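Local atomic coordinates of kojibiose phosphorylase (Gut metagenome, PDB entry 6W0P), a protein that belongs to glycoside hydrolase family 65, whose members act on carbohydrates through a helical central catalytic domain. Residues A[598-610]-A[628-640]. Numbering follows the deposited sequence.
Sequences MEEFSQKQLLANY and HSIIASKIGLEKD
Tyr-610 reaches across from helix 603-610 and inserts its ring as a knob among His-628, Ile-631, Ala-632 and Asp-640. With CG anti to the backbone N (chi1 -180°), the ring extends away from its own helix, and Tyr-610 OH donates a hydrogen bond to Asp-640 OD2 (2.8 Å). That oxygen lies at the ring edge and is met on its anti side, 31° out of the carboxylate plane; the bond ties the buried tyrosine to the first turn of helix 638-645. Around the ring, Ile-631 CG2 comes to 3.7 Å from Tyr-610 CD1, and Leu-637 CD1 to 3.5 Å from Tyr-610 CE2. Ile-635 CD1 rests 3.8 Å from Tyr-610 CG, while the other branch of the isoleucine, CG2, packs on buried Leu-606 CB at 3.6 Å. Phe-644 of helix 638-645 also touches the tyrosine.

The solvent side is looser: exposed Gln-603 lies by the end of helix 628-634, and Leu-607 CD1 meets Ile-635 CD1 at 4.0 Å. Helices 603-610 and 628-634 run at 135°, nearer antiparallel than parallel, one opening with the Ser-602/Gln-605 capping box, the other closing in a Schellman motif at Gly-636. One knob thus fills a hole formed where helix 624-634 turns into helix 638-645, within a mainly helical catalytic domain, consistent with the (alpha/alpha)6 barrel known for family 65.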
ATOM      1  N   MET A 598     -12.092  -7.145 -33.128  1.00 32.01           N
ATOM      2  CA  MET A 598     -11.503  -6.567 -34.374  0.50 32.82           C
ATOM      3  C   MET A 598     -12.538  -6.604 -35.513  1.00 34.02           C
ATOM      4  O   MET A 598     -12.530  -5.684 -36.354  1.00 33.98           O
ATOM      5  CB  MET A 598     -10.237  -7.327 -34.798  0.50 32.45           C
ATOM      6  CG  MET A 598     -10.460  -8.814 -35.088  0.50 32.61           C
ATOM      7  SD  MET A 598      -8.993  -9.696 -35.698  0.50 32.81           S
ATOM      8  CE  MET A 598      -7.773  -9.252 -34.459  0.50 32.59           C
ATOM      9  N   GLU A 599     -13.417  -7.617 -35.526  1.00 36.14           N
ATOM     10  CA  GLU A 599     -14.419  -7.815 -36.616  1.00 37.91           C
ATOM     11  C   GLU A 599     -15.426  -6.653 -36.672  1.00 37.66           C
ATOM     12  O   GLU A 599     -15.985  -6.447 -37.741  1.00 37.78           O
ATOM     13  CB  GLU A 599     -15.117  -9.181 -36.522  1.00 40.55           C
ATOM     14  CG  GLU A 599     -16.200  -9.312 -35.448  1.00 42.38           C
ATOM     15  CD  GLU A 599     -15.706  -9.807 -34.099  1.00 45.12           C
ATOM     16  OE1 GLU A 599     -14.444  -9.841 -33.890  1.00 46.84           O
ATOM     17  OE2 GLU A 599     -16.565 -10.139 -33.242  1.00 48.42           O
ATOM     18  N   GLU A 600     -15.649  -5.894 -35.596  1.00 36.95           N
ATOM     19  CA  GLU A 600     -16.683  -4.823 -35.529  0.50 36.77           C
ATOM     20  C   GLU A 600     -16.100  -3.448 -35.873  1.00 36.20           C
ATOM     21  O   GLU A 600     -16.893  -2.484 -35.980  1.00 36.20           O
ATOM     22  CB  GLU A 600     -17.284  -4.758 -34.129  0.50 37.19           C
ATOM     23  CG  GLU A 600     -18.250  -5.890 -33.860  0.50 37.58           C
ATOM     24  CD  GLU A 600     -18.449  -6.208 -32.395  0.50 37.38           C
ATOM     25  OE1 GLU A 600     -18.221  -5.304 -31.551  0.50 37.45           O
ATOM     26  OE2 GLU A 600     -18.825  -7.364 -32.112  0.50 37.16           O
ATOM     27  N   PHE A 601     -14.780  -3.331 -36.022  1.00 34.60           N
ATOM     28  CA  PHE A 601     -14.171  -1.995 -36.198  1.00 34.27           C
ATOM     29  C   PHE A 601     -13.626  -1.869 -37.612  1.00 34.22           C
ATOM     30  O   PHE A 601     -12.973  -2.793 -38.084  1.00 34.33           O
ATOM     31  CB  PHE A 601     -13.136  -1.719 -35.115  1.00 34.09           C
ATOM     32  CG  PHE A 601     -13.748  -1.637 -33.738  1.00 34.17           C
ATOM     33  CD1 PHE A 601     -14.594  -0.590 -33.398  1.00 34.33           C
ATOM     34  CD2 PHE A 601     -13.497  -2.620 -32.798  1.00 33.76           C
ATOM     35  CE1 PHE A 601     -15.173  -0.520 -32.138  1.00 33.96           C
ATOM     36  CE2 PHE A 601     -14.079  -2.556 -31.541  1.00 33.71           C
ATOM     37  CZ  PHE A 601     -14.907  -1.504 -31.216  1.00 33.87           C
ATOM     38  N   SER A 602     -13.900  -0.735 -38.251  1.00 34.88           N
ATOM     39  CA  SER A 602     -13.478  -0.448 -39.642  1.00 35.40           C
ATOM     40  C   SER A 602     -11.972  -0.201 -39.647  1.00 36.78           C
ATOM     41  O   SER A 602     -11.393   0.019 -38.536  1.00 36.60           O
ATOM     42  CB  SER A 602     -14.240   0.725 -40.182  1.00 35.71           C
ATOM     43  OG  SER A 602     -13.908   1.921 -39.499  1.00 35.32           O
ATOM     44  N   GLN A 603     -11.366  -0.226 -40.831  1.00 37.40           N
ATOM     45  CA  GLN A 603      -9.965   0.185 -41.069  1.00 39.07           C
ATOM     46  C   GLN A 603      -9.713   1.544 -40.419  1.00 38.64           C
ATOM     47  O   GLN A 603      -8.621   1.737 -39.839  1.00 38.12           O
ATOM     48  CB  GLN A 603      -9.661   0.305 -42.563  1.00 41.57           C
ATOM     49  CG  GLN A 603      -9.669  -1.036 -43.272  1.00 44.18           C
ATOM     50  CD  GLN A 603      -8.597  -1.941 -42.722  1.00 47.13           C
ATOM     51  OE1 GLN A 603      -7.408  -1.631 -42.800  1.00 50.39           O
ATOM     52  NE2 GLN A 603      -9.015  -3.060 -42.148  1.00 47.91           N
ATOM     53  N   LYS A 604     -10.646   2.474 -40.586  1.00 38.32           N
ATOM     54  CA  LYS A 604     -10.463   3.889 -40.174  1.00 38.27           C
ATOM     55  C   LYS A 604     -10.520   3.993 -38.642  1.00 35.89           C
ATOM     56  O   LYS A 604      -9.784   4.805 -38.092  1.00 35.19           O
ATOM     57  CB  LYS A 604     -11.517   4.781 -40.837  1.00 40.19           C
ATOM     58  CG  LYS A 604     -11.227   5.122 -42.292  1.00 41.73           C
ATOM     59  CD  LYS A 604     -12.280   6.012 -42.929  1.00 43.19           C
ATOM     60  CE  LYS A 604     -11.842   6.546 -44.281  1.00 44.57           C
ATOM     61  NZ  LYS A 604     -12.936   7.287 -44.945  1.00 46.03           N
ATOM     62  N   GLN A 605     -11.384   3.221 -37.986  1.00 34.38           N
ATOM     63  CA  GLN A 605     -11.503   3.221 -36.492  1.00 32.95           C
ATOM     64  C   GLN A 605     -10.216   2.699 -35.847  1.00 31.50           C
ATOM     65  O   GLN A 605      -9.697   3.364 -34.920  1.00 30.78           O
ATOM     66  CB  GLN A 605     -12.720   2.415 -36.058  1.00 31.93           C
ATOM     67  CG  GLN A 605     -14.016   3.184 -36.302  1.00 32.16           C
ATOM     68  CD  GLN A 605     -15.212   2.328 -35.983  1.00 31.71           C
ATOM     69  OE1 GLN A 605     -15.282   1.174 -36.397  1.00 31.14           O
ATOM     70  NE2 GLN A 605     -16.121   2.879 -35.195  1.00 31.83           N
ATOM     71  N   LEU A 606      -9.728   1.561 -36.331  1.00 30.73           N
ATOM     72  CA  LEU A 606      -8.455   0.953 -35.868  1.00 30.21           C
ATOM     73  C   LEU A 606      -7.296   1.920 -36.120  1.00 29.76           C
ATOM     74  O   LEU A 606      -6.446   2.061 -35.212  1.00 28.89           O
ATOM     75  CB  LEU A 606      -8.246  -0.374 -36.587  1.00 30.18           C
ATOM     76  CG  LEU A 606      -9.243  -1.469 -36.235  1.00 30.27           C
ATOM     77  CD1 LEU A 606      -9.283  -2.511 -37.335  1.00 30.45           C
ATOM     78  CD2 LEU A 606      -8.861  -2.123 -34.906  1.00 30.16           C
ATOM     79  N   LEU A 607      -7.238   2.564 -37.287  1.00 29.66           N
ATOM     80  CA  LEU A 607      -6.071   3.434 -37.612  1.00 30.33           C
ATOM     81  C   LEU A 607      -6.136   4.684 -36.721  1.00 30.08           C
ATOM     82  O   LEU A 607      -5.094   5.071 -36.177  1.00 30.48           O
ATOM     83  CB  LEU A 607      -6.024   3.741 -39.115  1.00 31.10           C
ATOM     84  CG  LEU A 607      -4.938   4.707 -39.615  1.00 32.02           C
ATOM     85  CD1 LEU A 607      -3.559   4.078 -39.628  1.00 32.08           C
ATOM     86  CD2 LEU A 607      -5.259   5.212 -41.028  1.00 32.96           C
ATOM     87  N   ALA A 608      -7.310   5.267 -36.504  1.00 29.75           N
ATOM     88  CA  ALA A 608      -7.427   6.479 -35.661  1.00 29.54           C
ATOM     89  C   ALA A 608      -6.942   6.133 -34.251  1.00 28.79           C
ATOM     90  O   ALA A 608      -6.088   6.844 -33.726  1.00 28.85           O
ATOM     91  CB  ALA A 608      -8.843   6.989 -35.650  1.00 29.42           C
ATOM     92  N   ASN A 609      -7.429   5.034 -33.678  1.00 28.53           N
ATOM     93  CA  ASN A 609      -7.088   4.650 -32.277  1.00 27.89           C
ATOM     94  C   ASN A 609      -5.640   4.171 -32.211  1.00 27.69           C
ATOM     95  O   ASN A 609      -4.971   4.483 -31.227  1.00 27.39           O
ATOM     96  CB  ASN A 609      -8.098   3.669 -31.705  1.00 27.41           C
ATOM     97  CG  ASN A 609      -9.437   4.337 -31.489  1.00 27.74           C
ATOM     98  OD1 ASN A 609      -9.659   4.853 -30.400  1.00 28.21           O
ATOM     99  ND2 ASN A 609     -10.308   4.363 -32.500  1.00 27.28           N
ATOM    100  N   TYR A 610      -5.179   3.451 -33.222  1.00 27.89           N
ATOM    101  CA  TYR A 610      -3.783   2.977 -33.284  1.00 28.41           C
ATOM    102  C   TYR A 610      -2.858   4.198 -33.275  1.00 29.54           C
ATOM    103  O   TYR A 610      -1.839   4.187 -32.532  1.00 30.28           O
ATOM    104  CB  TYR A 610      -3.551   2.087 -34.505  1.00 28.36           C
ATOM    105  CG  TYR A 610      -2.142   1.563 -34.624  1.00 27.87           C
ATOM    106  CD1 TYR A 610      -1.756   0.362 -34.049  1.00 27.54           C
ATOM    107  CD2 TYR A 610      -1.190   2.281 -35.324  1.00 28.23           C
ATOM    108  CE1 TYR A 610      -0.460  -0.114 -34.166  1.00 27.24           C
ATOM    109  CE2 TYR A 610       0.108   1.825 -35.447  1.00 27.98           C
ATOM    110  CZ  TYR A 610       0.483   0.640 -34.838  1.00 27.43           C
ATOM    111  OH  TYR A 610       1.766   0.222 -35.015  1.00 27.05           O
ATOM    112  N   HIS A 628      -0.221  -4.858 -30.865  1.00 27.50           N
ATOM    113  CA  HIS A 628       0.109  -3.734 -31.775  1.00 28.53           C
ATOM    114  C   HIS A 628       0.525  -4.300 -33.150  1.00 28.26           C
ATOM    115  O   HIS A 628       0.107  -3.713 -34.187  1.00 27.16           O
ATOM    116  CB  HIS A 628       1.143  -2.802 -31.098  1.00 29.37           C
ATOM    117  CG  HIS A 628       0.604  -2.021 -29.939  1.00 29.57           C
ATOM    118  ND1 HIS A 628       0.653  -2.472 -28.632  1.00 29.72           N
ATOM    119  CD2 HIS A 628      -0.003  -0.818 -29.893  1.00 30.26           C
ATOM    120  CE1 HIS A 628       0.100  -1.586 -27.838  1.00 29.52           C
ATOM    121  NE2 HIS A 628      -0.313  -0.560 -28.592  1.00 30.08           N
ATOM    122  N   SER A 629       1.323  -5.385 -33.183  1.00 27.96           N
ATOM    123  CA  SER A 629       1.731  -6.038 -34.457  1.00 28.29           C
ATOM    124  C   SER A 629       0.471  -6.488 -35.198  1.00 28.79           C
ATOM    125  O   SER A 629       0.383  -6.243 -36.416  1.00 28.49           O
ATOM    126  CB  SER A 629       2.662  -7.212 -34.295  1.00 28.34           C
ATOM    127  OG  SER A 629       2.962  -7.743 -35.591  1.00 28.46           O
ATOM    128  N   ILE A 630      -0.477  -7.100 -34.478  1.00 28.59           N
ATOM    129  CA  ILE A 630      -1.691  -7.706 -35.096  1.00 28.98           C
ATOM    130  C   ILE A 630      -2.540  -6.590 -35.670  1.00 29.35           C
ATOM    131  O   ILE A 630      -2.982  -6.740 -36.804  1.00 29.60           O
ATOM    132  CB  ILE A 630      -2.482  -8.580 -34.110  1.00 28.75           C
ATOM    133  CG1 ILE A 630      -1.707  -9.872 -33.822  1.00 28.55           C
ATOM    134  CG2 ILE A 630      -3.880  -8.848 -34.646  1.00 28.95           C
ATOM    135  CD1 ILE A 630      -1.942 -10.444 -32.457  1.00 28.63           C
ATOM    136  N   ILE A 631      -2.751  -5.524 -34.900  1.00 30.05           N
ATOM    137  CA  ILE A 631      -3.576  -4.370 -35.352  1.00 30.19           C
ATOM    138  C   ILE A 631      -2.842  -3.688 -36.515  1.00 30.13           C
ATOM    139  O   ILE A 631      -3.512  -3.366 -37.485  1.00 29.49           O
ATOM    140  CB  ILE A 631      -3.915  -3.423 -34.193  1.00 30.25           C
ATOM    141  CG1 ILE A 631      -4.868  -4.103 -33.210  1.00 30.72           C
ATOM    142  CG2 ILE A 631      -4.487  -2.103 -34.706  1.00 30.59           C
ATOM    143  CD1 ILE A 631      -5.045  -3.333 -31.893  1.00 30.87           C
ATOM    144  N   ALA A 632      -1.530  -3.474 -36.421  1.00 29.89           N
ATOM    145  CA  ALA A 632      -0.719  -2.864 -37.504  1.00 30.36           C
ATOM    146  C   ALA A 632      -0.932  -3.651 -38.795  1.00 30.79           C
ATOM    147  O   ALA A 632      -1.229  -3.019 -39.804  1.00 31.42           O
ATOM    148  CB  ALA A 632       0.748  -2.822 -37.153  1.00 30.42           C
ATOM    149  N   SER A 633      -0.810  -4.980 -38.759  1.00 31.05           N
ATOM    150  CA  SER A 633      -1.038  -5.853 -39.943  1.00 32.01           C
ATOM    151  C   SER A 633      -2.435  -5.574 -40.528  1.00 32.86           C
ATOM    152  O   SER A 633      -2.540  -5.340 -41.721  1.00 32.01           O
ATOM    153  CB  SER A 633      -0.877  -7.320 -39.607  1.00 31.61           C
ATOM    154  OG  SER A 633       0.483  -7.707 -39.622  1.00 31.29           O
ATOM    155  N   LYS A 634      -3.468  -5.602 -39.678  1.00 34.63           N
ATOM    156  CA  LYS A 634      -4.898  -5.430 -40.049  1.00 35.61           C
ATOM    157  C   LYS A 634      -5.094  -4.112 -40.806  1.00 35.83           C
ATOM    158  O   LYS A 634      -5.962  -4.099 -41.711  1.00 36.59           O
ATOM    159  CB  LYS A 634      -5.760  -5.468 -38.786  1.00 37.11           C
ATOM    160  CG  LYS A 634      -7.265  -5.527 -38.997  1.00 38.84           C
ATOM    161  CD  LYS A 634      -7.776  -6.838 -39.526  1.00 40.60           C
ATOM    162  CE  LYS A 634      -7.557  -8.011 -38.577  1.00 42.19           C
ATOM    163  NZ  LYS A 634      -7.856  -9.323 -39.228  1.00 42.24           N
ATOM    164  N   ILE A 635      -4.331  -3.059 -40.488  1.00 34.55           N
ATOM    165  CA  ILE A 635      -4.511  -1.716 -41.123  1.00 35.21           C
ATOM    166  C   ILE A 635      -3.406  -1.424 -42.166  1.00 35.17           C
ATOM    167  O   ILE A 635      -3.311  -0.263 -42.589  1.00 35.35           O
ATOM    168  CB  ILE A 635      -4.633  -0.610 -40.054  1.00 34.77           C
ATOM    169  CG1 ILE A 635      -3.411  -0.522 -39.143  1.00 34.07           C
ATOM    170  CG2 ILE A 635      -5.911  -0.782 -39.248  1.00 35.18           C
ATOM    171  CD1 ILE A 635      -3.612   0.387 -37.962  1.00 33.85           C
ATOM    172  N   GLY A 636      -2.643  -2.425 -42.610  1.00 34.76           N
ATOM    173  CA  GLY A 636      -1.685  -2.287 -43.728  1.00 35.45           C
ATOM    174  C   GLY A 636      -0.376  -1.619 -43.335  1.00 36.58           C
ATOM    175  O   GLY A 636       0.364  -1.250 -44.258  1.00 36.74           O
ATOM    176  N   LEU A 637      -0.051  -1.499 -42.032  1.00 36.70           N
ATOM    177  CA  LEU A 637       1.235  -0.908 -41.555  1.00 36.60           C
ATOM    178  C   LEU A 637       2.275  -2.028 -41.374  1.00 37.36           C
ATOM    179  O   LEU A 637       2.584  -2.439 -40.210  1.00 34.84           O
ATOM    180  CB  LEU A 637       0.998  -0.158 -40.243  1.00 36.62           C
ATOM    181  CG  LEU A 637       0.084   1.054 -40.302  1.00 36.35           C
ATOM    182  CD1 LEU A 637       0.018   1.715 -38.941  1.00 35.62           C
ATOM    183  CD2 LEU A 637       0.573   2.046 -41.347  1.00 37.27           C
ATOM    184  N   GLU A 638       2.829  -2.474 -42.498  1.00 39.10           N
ATOM    185  CA  GLU A 638       3.680  -3.687 -42.598  1.00 40.26           C
ATOM    186  C   GLU A 638       4.981  -3.484 -41.814  1.00 40.04           C
ATOM    187  O   GLU A 638       5.473  -4.466 -41.207  1.00 39.04           O
ATOM    188  CB  GLU A 638       3.983  -3.995 -44.059  1.00 41.89           C
ATOM    189  CG  GLU A 638       2.770  -4.377 -44.879  1.00 44.09           C
ATOM    190  CD  GLU A 638       3.155  -4.750 -46.303  1.00 47.32           C
ATOM    191  OE1 GLU A 638       2.961  -3.896 -47.211  1.00 48.82           O
ATOM    192  OE2 GLU A 638       3.693  -5.877 -46.496  1.00 48.86           O
ATOM    193  N   LYS A 639       5.515  -2.264 -41.816  1.00 40.06           N
ATOM    194  CA  LYS A 639       6.806  -1.954 -41.155  1.00 40.59           C
ATOM    195  C   LYS A 639       6.630  -2.108 -39.646  1.00 38.16           C
ATOM    196  O   LYS A 639       7.380  -2.872 -39.056  1.00 36.97           O
ATOM    197  CB  LYS A 639       7.316  -0.557 -41.509  1.00 43.69           C
ATOM    198  CG  LYS A 639       8.709  -0.249 -40.975  1.00 47.33           C
ATOM    199  CD  LYS A 639       9.353   0.976 -41.608  1.00 52.01           C
ATOM    200  CE  LYS A 639       9.917   1.936 -40.573  1.00 55.58           C
ATOM    201  NZ  LYS A 639       8.835   2.711 -39.904  1.00 57.30           N
ATOM    202  N   ASP A 640       5.677  -1.381 -39.066  1.00 37.07           N
ATOM    203  CA  ASP A 640       5.245  -1.526 -37.655  1.00 35.86           C
ATOM    204  C   ASP A 640       4.911  -2.993 -37.334  1.00 33.76           C
ATOM    205  O   ASP A 640       5.328  -3.481 -36.273  1.00 31.97           O
ATOM    206  CB  ASP A 640       4.008  -0.676 -37.396  1.00 37.75           C
ATOM    207  CG  ASP A 640       4.271   0.810 -37.333  1.00 39.13           C
ATOM    208  OD1 ASP A 640       5.387   1.209 -37.664  1.00 39.51           O
ATOM    209  OD2 ASP A 640       3.328   1.545 -36.950  1.00 42.83           O
TER